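Local coordinates for neurotoxin (Clostridium botulinum, PDB 2QN0), which probably acts as the zinc-dependent protease of botulinum neurotoxin type C1, cutting SNARE proteins of the nerve terminal with dual substrate specificity, at residues N27-E32 against S54-N59; I157-R162 against I191-P196. All coordinates share one frame; numbering follows the deposited sequence.

Contact 1. Residues N27-E32 against S54-N59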
ATOM      1  N   ASN A  27      -8.428 -13.564  -5.593  1.00 22.67           N
ATOM      2  CA  ASN A  27      -9.623 -13.083  -4.898  1.00 22.04           C
ATOM      3  C   ASN A  27     -10.686 -14.172  -4.783  1.00 23.78           C
ATOM      4  O   ASN A  27     -11.390 -14.470  -5.750  1.00 23.99           O
ATOM      5  CB  ASN A  27     -10.203 -11.867  -5.630  1.00 20.73           C
ATOM      6  CG  ASN A  27     -11.234 -11.126  -4.801  1.00 19.69           C
ATOM      7  OD1 ASN A  27     -11.616 -11.573  -3.718  1.00 20.60           O
ATOM      8  ND2 ASN A  27     -11.698  -9.986  -5.311  1.00 19.41           N
ATOM      9  N   THR A  28     -10.809 -14.757  -3.594  1.00 23.31           N
ATOM     10  CA  THR A  28     -11.783 -15.825  -3.372  1.00 25.10           C
ATOM     11  C   THR A  28     -13.226 -15.342  -3.481  1.00 25.62           C
ATOM     12  O   THR A  28     -14.154 -16.146  -3.533  1.00 26.93           O
ATOM     13  CB  THR A  28     -11.588 -16.489  -1.990  1.00 25.27           C
ATOM     14  OG1 THR A  28     -11.834 -15.531  -0.954  1.00 24.65           O
ATOM     15  CG2 THR A  28     -10.173 -17.025  -1.856  1.00 25.17           C
ATOM     16  N   LEU A  29     -13.415 -14.028  -3.511  1.00 24.05           N
ATOM     17  CA  LEU A  29     -14.751 -13.452  -3.632  1.00 25.52           C
ATOM     18  C   LEU A  29     -15.160 -13.305  -5.095  1.00 26.70           C
ATOM     19  O   LEU A  29     -16.340 -13.118  -5.402  1.00 28.24           O
ATOM     20  CB  LEU A  29     -14.796 -12.075  -2.964  1.00 22.40           C
ATOM     21  CG  LEU A  29     -14.816 -12.011  -1.435  1.00 21.26           C
ATOM     22  CD1 LEU A  29     -14.530 -10.590  -0.975  1.00 22.19           C
ATOM     23  CD2 LEU A  29     -16.172 -12.470  -0.923  1.00 21.36           C
ATOM     24  N   ALA A  30     -14.190 -13.393  -5.997  1.00 28.46           N
ATOM     25  CA  ALA A  30     -14.464 -13.231  -7.422  1.00 30.74           C
ATOM     26  C   ALA A  30     -14.660 -14.546  -8.165  1.00 32.78           C
ATOM     27  O   ALA A  30     -13.813 -15.436  -8.108  1.00 33.46           O
ATOM     28  CB  ALA A  30     -13.345 -12.429  -8.074  1.00 28.61           C
ATOM     29  N   ASN A  31     -15.786 -14.656  -8.867  1.00 34.55           N
ATOM     30  CA  ASN A  31     -16.094 -15.856  -9.634  1.00 36.94           C
ATOM     31  C   ASN A  31     -15.873 -15.610 -11.123  1.00 36.21           C
ATOM     32  O   ASN A  31     -15.884 -16.543 -11.925  1.00 37.45           O
ATOM     33  CB  ASN A  31     -17.541 -16.291  -9.384  1.00 41.12           C
ATOM     34  CG  ASN A  31     -17.805 -16.625  -7.928  1.00 46.29           C
ATOM     35  OD1 ASN A  31     -17.768 -15.752  -7.060  1.00 49.22           O
ATOM     36  ND2 ASN A  31     -18.066 -17.897  -7.651  1.00 49.23           N
ATOM     37  N   GLU A  32     -15.683 -14.344 -11.486  1.00 33.43           N
ATOM     38  CA  GLU A  32     -15.431 -13.967 -12.873  1.00 31.97           C
ATOM     39  C   GLU A  32     -14.404 -12.834 -12.895  1.00 29.14           C
ATOM     40  O   GLU A  32     -14.097 -12.251 -11.857  1.00 27.05           O
ATOM     41  CB  GLU A  32     -16.729 -13.523 -13.561  1.00 34.76           C
ATOM     42  CG  GLU A  32     -17.422 -12.330 -12.929  1.00 39.63           C
ATOM     43  CD  GLU A  32     -18.628 -11.872 -13.735  1.00 43.71           C
ATOM     44  OE1 GLU A  32     -19.507 -12.711 -14.022  1.00 44.13           O
ATOM     45  OE2 GLU A  32     -18.698 -10.674 -14.079  1.00 45.39           O
ATOM     46  N   SER A  54     -11.049 -19.184   1.968  1.00 36.30           N
ATOM     47  CA  SER A  54     -11.922 -20.061   1.196  1.00 38.34           C
ATOM     48  C   SER A  54     -13.335 -19.883   1.748  1.00 38.79           C
ATOM     49  O   SER A  54     -13.507 -19.621   2.939  1.00 38.41           O
ATOM     50  CB  SER A  54     -11.473 -21.517   1.343  1.00 38.89           C
ATOM     51  OG  SER A  54     -11.440 -21.904   2.705  1.00 41.07           O
ATOM     52  N   ASN A  55     -14.341 -20.014   0.888  1.00 39.92           N
ATOM     53  CA  ASN A  55     -15.729 -19.842   1.316  1.00 40.16           C
ATOM     54  C   ASN A  55     -15.829 -18.545   2.117  1.00 38.85           C
ATOM     55  O   ASN A  55     -16.297 -18.541   3.257  1.00 38.85           O
ATOM     56  CB  ASN A  55     -16.167 -21.016   2.195  1.00 43.47           C
ATOM     57  CG  ASN A  55     -15.936 -22.359   1.535  1.00 46.17           C
ATOM     58  OD1 ASN A  55     -16.470 -22.638   0.461  1.00 48.82           O
ATOM     59  ND2 ASN A  55     -15.137 -23.202   2.178  1.00 48.06           N
ATOM     60  N   PRO A  56     -15.394 -17.422   1.525  1.00 36.85           N
ATOM     61  CA  PRO A  56     -15.433 -16.123   2.202  1.00 35.65           C
ATOM     62  C   PRO A  56     -16.817 -15.634   2.621  1.00 35.14           C
ATOM     63  O   PRO A  56     -17.827 -15.938   1.984  1.00 34.88           O
ATOM     64  CB  PRO A  56     -14.773 -15.192   1.188  1.00 34.78           C
ATOM     65  CG  PRO A  56     -15.191 -15.785  -0.115  1.00 36.06           C
ATOM     66  CD  PRO A  56     -14.966 -17.264   0.122  1.00 35.93           C
ATOM     67  N   ASN A  57     -16.838 -14.867   3.704  1.00 34.26           N
ATOM     68  CA  ASN A  57     -18.064 -14.297   4.247  1.00 35.19           C
ATOM     69  C   ASN A  57     -17.713 -12.901   4.756  1.00 34.14           C
ATOM     70  O   ASN A  57     -16.796 -12.746   5.563  1.00 34.65           O
ATOM     71  CB  ASN A  57     -18.579 -15.161   5.401  1.00 37.38           C
ATOM     72  CG  ASN A  57     -19.955 -14.742   5.873  1.00 40.64           C
ATOM     73  OD1 ASN A  57     -20.197 -13.570   6.156  1.00 42.65           O
ATOM     74  ND2 ASN A  57     -20.867 -15.704   5.970  1.00 42.75           N
ATOM     75  N   LEU A  58     -18.434 -11.889   4.285  1.00 32.82           N
ATOM     76  CA  LEU A  58     -18.165 -10.514   4.694  1.00 32.61           C
ATOM     77  C   LEU A  58     -19.033 -10.040   5.858  1.00 33.40           C
ATOM     78  O   LEU A  58     -19.030  -8.857   6.200  1.00 31.90           O
ATOM     79  CB  LEU A  58     -18.342  -9.570   3.499  1.00 30.51           C
ATOM     80  CG  LEU A  58     -17.476  -9.888   2.274  1.00 30.12           C
ATOM     81  CD1 LEU A  58     -17.768  -8.887   1.159  1.00 29.07           C
ATOM     82  CD2 LEU A  58     -16.003  -9.846   2.660  1.00 29.49           C
ATOM     83  N   ASN A  59     -19.775 -10.960   6.465  1.00 36.20           N
ATOM     84  CA  ASN A  59     -20.631 -10.609   7.595  1.00 38.81           C
ATOM     85  C   ASN A  59     -19.827 -10.587   8.891  1.00 41.63           C
ATOM     86  O   ASN A  59     -18.735 -11.150   8.961  1.00 40.23           O
ATOM     87  CB  ASN A  59     -21.787 -11.608   7.713  1.00 38.51           C
ATOM     88  CG  ASN A  59     -22.801 -11.456   6.594  1.00 37.07           C
ATOM     89  OD1 ASN A  59     -23.498 -10.446   6.509  1.00 39.61           O
ATOM     90  ND2 ASN A  59     -22.880 -12.455   5.725  1.00 37.12           N
TER
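The ring of Pro56 rests against two neighbouring side chains, Thr28 and Leu29, at a surface contact between two loops that no hydrogen bond crosses. Thr28 meets the ring obliquely with its hydroxyl oxygen: OG1 lies 3.5 Å from Pro56 CG and only slightly farther from CB and CD. Its chi1 of 64° sets OG1 between the backbone N and the carbonyl carbon. The polar need of this hydroxyl is met by the carbonyl of Asn53, so its contact with the proline is one of packing. Leu29 and Pro56 run past each other in opposite directions, bringing Leu29 CD2 to 3.6 Å from Pro56 CG. The other methyl of Leu29 serves a second partner: Leu29 and Leu58 reach toward each other tip to tip, CD1 to CD2, at 4.0 Å.

A type I turn from Asn27 to Ala30 presents Thr28 and Leu29 as adjacent corner residues. Asn27 also forms an Asx turn there, its OD1 accepting from Leu29 N at 3.1 Å, with the donor 53° above the carbonyl plane. Asn57 forms a second Asx turn, in which OD1 takes Asn59 N at 2.7 Å, in the carbonyl plane, and also Asn59 ND2.

The first loop joins antiparallel strands 19-23 and 34-38; the second leads from strand 43-46 toward helix 80-97, and Ser51, earlier in that second loop, pairs through the backbone with Thr28.

Contact 2. Residues I157-R162 against I191-P196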
ATOM      1  N   ILE A 157      -1.540  -3.366  -6.912  1.00 14.77           N
ATOM      2  CA  ILE A 157      -2.964  -3.410  -7.225  1.00 15.11           C
ATOM      3  C   ILE A 157      -3.699  -2.973  -5.965  1.00 15.23           C
ATOM      4  O   ILE A 157      -3.556  -3.589  -4.909  1.00 17.16           O
ATOM      5  CB  ILE A 157      -3.461  -4.825  -7.583  1.00 15.52           C
ATOM      6  CG1 ILE A 157      -2.764  -5.335  -8.842  1.00 14.29           C
ATOM      7  CG2 ILE A 157      -4.981  -4.794  -7.803  1.00 17.49           C
ATOM      8  CD1 ILE A 157      -3.190  -6.740  -9.241  1.00 16.69           C
ATOM      9  N   ILE A 158      -4.458  -1.889  -6.066  1.00 14.21           N
ATOM     10  CA  ILE A 158      -5.232  -1.416  -4.928  1.00 15.33           C
ATOM     11  C   ILE A 158      -6.637  -1.989  -5.074  1.00 16.13           C
ATOM     12  O   ILE A 158      -7.239  -1.894  -6.143  1.00 17.12           O
ATOM     13  CB  ILE A 158      -5.314   0.120  -4.912  1.00 16.34           C
ATOM     14  CG1 ILE A 158      -3.913   0.698  -4.689  1.00 18.67           C
ATOM     15  CG2 ILE A 158      -6.287   0.582  -3.828  1.00 16.75           C
ATOM     16  CD1 ILE A 158      -3.835   2.180  -4.847  1.00 22.56           C
ATOM     17  N   THR A 159      -7.146  -2.607  -4.013  1.00 15.86           N
ATOM     18  CA  THR A 159      -8.492  -3.175  -4.040  1.00 17.00           C
ATOM     19  C   THR A 159      -9.274  -2.620  -2.865  1.00 16.50           C
ATOM     20  O   THR A 159      -8.726  -1.911  -2.017  1.00 15.45           O
ATOM     21  CB  THR A 159      -8.500  -4.713  -3.873  1.00 18.68           C
ATOM     22  OG1 THR A 159      -8.222  -5.049  -2.505  1.00 19.31           O
ATOM     23  CG2 THR A 159      -7.462  -5.362  -4.768  1.00 19.32           C
ATOM     24  N   GLY A 160     -10.560  -2.948  -2.827  1.00 16.21           N
ATOM     25  CA  GLY A 160     -11.393  -2.522  -1.726  1.00 15.72           C
ATOM     26  C   GLY A 160     -11.007  -3.372  -0.527  1.00 16.96           C
ATOM     27  O   GLY A 160     -10.200  -4.298  -0.660  1.00 16.96           O
ATOM     28  N   PRO A 161     -11.584  -3.105   0.649  1.00 17.01           N
ATOM     29  CA  PRO A 161     -11.293  -3.841   1.883  1.00 18.38           C
ATOM     30  C   PRO A 161     -11.584  -5.332   1.853  1.00 18.29           C
ATOM     31  O   PRO A 161     -12.351  -5.827   1.022  1.00 17.92           O
ATOM     32  CB  PRO A 161     -12.170  -3.144   2.925  1.00 18.24           C
ATOM     33  CG  PRO A 161     -12.400  -1.788   2.355  1.00 19.33           C
ATOM     34  CD  PRO A 161     -12.596  -2.066   0.893  1.00 17.48           C
ATOM     35  N   ARG A 162     -10.958  -6.044   2.782  1.00 16.94           N
ATOM     36  CA  ARG A 162     -11.185  -7.470   2.930  1.00 19.05           C
ATOM     37  C   ARG A 162     -12.355  -7.545   3.911  1.00 19.70           C
ATOM     38  O   ARG A 162     -13.179  -6.628   3.954  1.00 20.80           O
ATOM     39  CB  ARG A 162      -9.952  -8.159   3.513  1.00 17.97           C
ATOM     40  CG  ARG A 162      -8.698  -8.042   2.643  1.00 19.58           C
ATOM     41  CD  ARG A 162      -7.669  -9.080   3.067  1.00 21.47           C
ATOM     42  NE  ARG A 162      -6.397  -8.970   2.354  1.00 23.86           N
ATOM     43  CZ  ARG A 162      -5.442  -9.896   2.407  1.00 24.32           C
ATOM     44  NH1 ARG A 162      -5.622 -10.993   3.134  1.00 26.24           N
ATOM     45  NH2 ARG A 162      -4.308  -9.730   1.744  1.00 24.16           N
ATOM     46  N   ILE A 191      -0.648  -6.283  -3.230  1.00 14.33           N
ATOM     47  CA  ILE A 191      -2.072  -5.988  -3.324  1.00 14.73           C
ATOM     48  C   ILE A 191      -2.401  -5.253  -2.034  1.00 14.25           C
ATOM     49  O   ILE A 191      -2.121  -5.746  -0.938  1.00 14.84           O
ATOM     50  CB  ILE A 191      -2.948  -7.257  -3.426  1.00 15.01           C
ATOM     51  CG1 ILE A 191      -2.771  -7.895  -4.809  1.00 17.81           C
ATOM     52  CG2 ILE A 191      -4.420  -6.892  -3.186  1.00 17.51           C
ATOM     53  CD1 ILE A 191      -3.647  -9.117  -5.055  1.00 18.97           C
ATOM     54  N   ILE A 192      -2.957  -4.056  -2.175  1.00 14.12           N
ATOM     55  CA  ILE A 192      -3.342  -3.233  -1.036  1.00 13.22           C
ATOM     56  C   ILE A 192      -4.867  -3.224  -0.962  1.00 15.06           C
ATOM     57  O   ILE A 192      -5.521  -2.771  -1.897  1.00 17.45           O
ATOM     58  CB  ILE A 192      -2.859  -1.770  -1.215  1.00 14.00           C
ATOM     59  CG1 ILE A 192      -1.327  -1.714  -1.206  1.00 13.91           C
ATOM     60  CG2 ILE A 192      -3.439  -0.887  -0.107  1.00 14.88           C
ATOM     61  CD1 ILE A 192      -0.759  -0.319  -1.476  1.00 13.18           C
ATOM     62  N   SER A 193      -5.424  -3.734   0.134  1.00 14.04           N
ATOM     63  CA  SER A 193      -6.881  -3.770   0.321  1.00 15.32           C
ATOM     64  C   SER A 193      -7.198  -2.682   1.337  1.00 17.06           C
ATOM     65  O   SER A 193      -6.729  -2.723   2.481  1.00 15.51           O
ATOM     66  CB  SER A 193      -7.309  -5.145   0.826  1.00 15.79           C
ATOM     67  OG  SER A 193      -6.924  -6.139  -0.109  1.00 18.78           O
ATOM     68  N   ILE A 194      -8.026  -1.723   0.934  1.00 15.50           N
ATOM     69  CA  ILE A 194      -8.275  -0.579   1.792  1.00 15.56           C
ATOM     70  C   ILE A 194      -9.480   0.264   1.379  1.00 16.61           C
ATOM     71  O   ILE A 194      -9.986   0.146   0.262  1.00 17.75           O
ATOM     72  CB  ILE A 194      -7.025   0.326   1.708  1.00 16.36           C
ATOM     73  CG1 ILE A 194      -7.111   1.514   2.661  1.00 17.36           C
ATOM     74  CG2 ILE A 194      -6.877   0.826   0.265  1.00 16.30           C
ATOM     75  CD1 ILE A 194      -5.856   2.378   2.630  1.00 17.49           C
ATOM     76  N   SER A 195      -9.930   1.104   2.305  1.00 15.93           N
ATOM     77  CA  SER A 195     -10.996   2.068   2.048  1.00 17.85           C
ATOM     78  C   SER A 195     -10.625   3.263   2.915  1.00 17.98           C
ATOM     79  O   SER A 195     -11.028   3.352   4.073  1.00 18.29           O
ATOM     80  CB  SER A 195     -12.371   1.553   2.448  1.00 20.66           C
ATOM     81  OG  SER A 195     -13.338   2.531   2.092  1.00 20.37           O
ATOM     82  N   PRO A 196      -9.840   4.197   2.361  1.00 18.96           N
ATOM     83  CA  PRO A 196      -9.389   5.394   3.073  1.00 18.56           C
ATOM     84  C   PRO A 196     -10.457   6.285   3.698  1.00 20.45           C
ATOM     85  O   PRO A 196     -10.161   6.994   4.659  1.00 19.72           O
ATOM     86  CB  PRO A 196      -8.565   6.137   2.023  1.00 18.90           C
ATOM     87  CG  PRO A 196      -8.043   5.035   1.154  1.00 19.39           C
ATOM     88  CD  PRO A 196      -9.256   4.147   1.008  1.00 20.27           C
TER
HETATM   89  O   HOH W   1      -4.600  -7.347   0.650  1.00 28.17           O
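Parallel strands 156-159 and 190-193 lie side by side in the mixed sheet of the protease fold, and this contact takes in their C-terminal ends and the residues that follow. Ile157, Ile158 and Thr159 pair with Ile191, Ile192 and Ser193. The backbone ladder runs Ile192 N to Ile157 O, Thr159 N to Ile192 O at 2.7 Å and nearly straight (173°), then Ile194 N to Thr159 O at 3.0 Å.

Thr159 and Ser193 share a face with Ile157 and Ile191. There Thr159 OG1 and Ser193 OG are 2.9 Å apart, and Thr159 OG1 donates to Gly160 O, on a lone pair in the carbonyl plane. Ser193 OG sits beside the backbone N (chi1 -59°), where it also bonds water 1 at 2.7 Å. This water accepts from Arg162 NH2 at 2.6 Å, in the plane of the guanidinium at its edge. Thr159 CG2 meets Ile191 CG2 at 3.8 Å. Ile158 and Ile192 lie on the other face; past the strand end Ile194 lies beside Ile158, pointing the same way, with their CG2 methyls 4.1 Å apart. Nearby, Pro161 CG presses tightly on Ser195 CB, at 3.3 Å.

Strand 43-46 flanks strand 156-159, while strand 169-171 borders strand 190-193. Helix 223-238, carrying the HExxH sequence, packs on Ile192 and Ile194; helix 80-97 meets Ile158 and Pro196.

Overall arrangement
Contact 1 closes along the chain before contact 2 opens; their centres are 15 Å apart, and their nearest atoms come to about 4 Å without touching. One is peripheral, its centre about 21 Å from that of the chain, whereas the other is buried, about 8 Å from it. The loop after strand 43-46 connects them: Arg49 gives its backbone carbonyl to Asn27 and its side chain to the carbonyls of Pro161 and Arg162. Phe50 likewise touches Asn27, Thr159 and Ser193. Contact 2 borders the metal site, with the Ile192 side chain about 9 Å from the zinc ion bound by His229, His233 and Glu269.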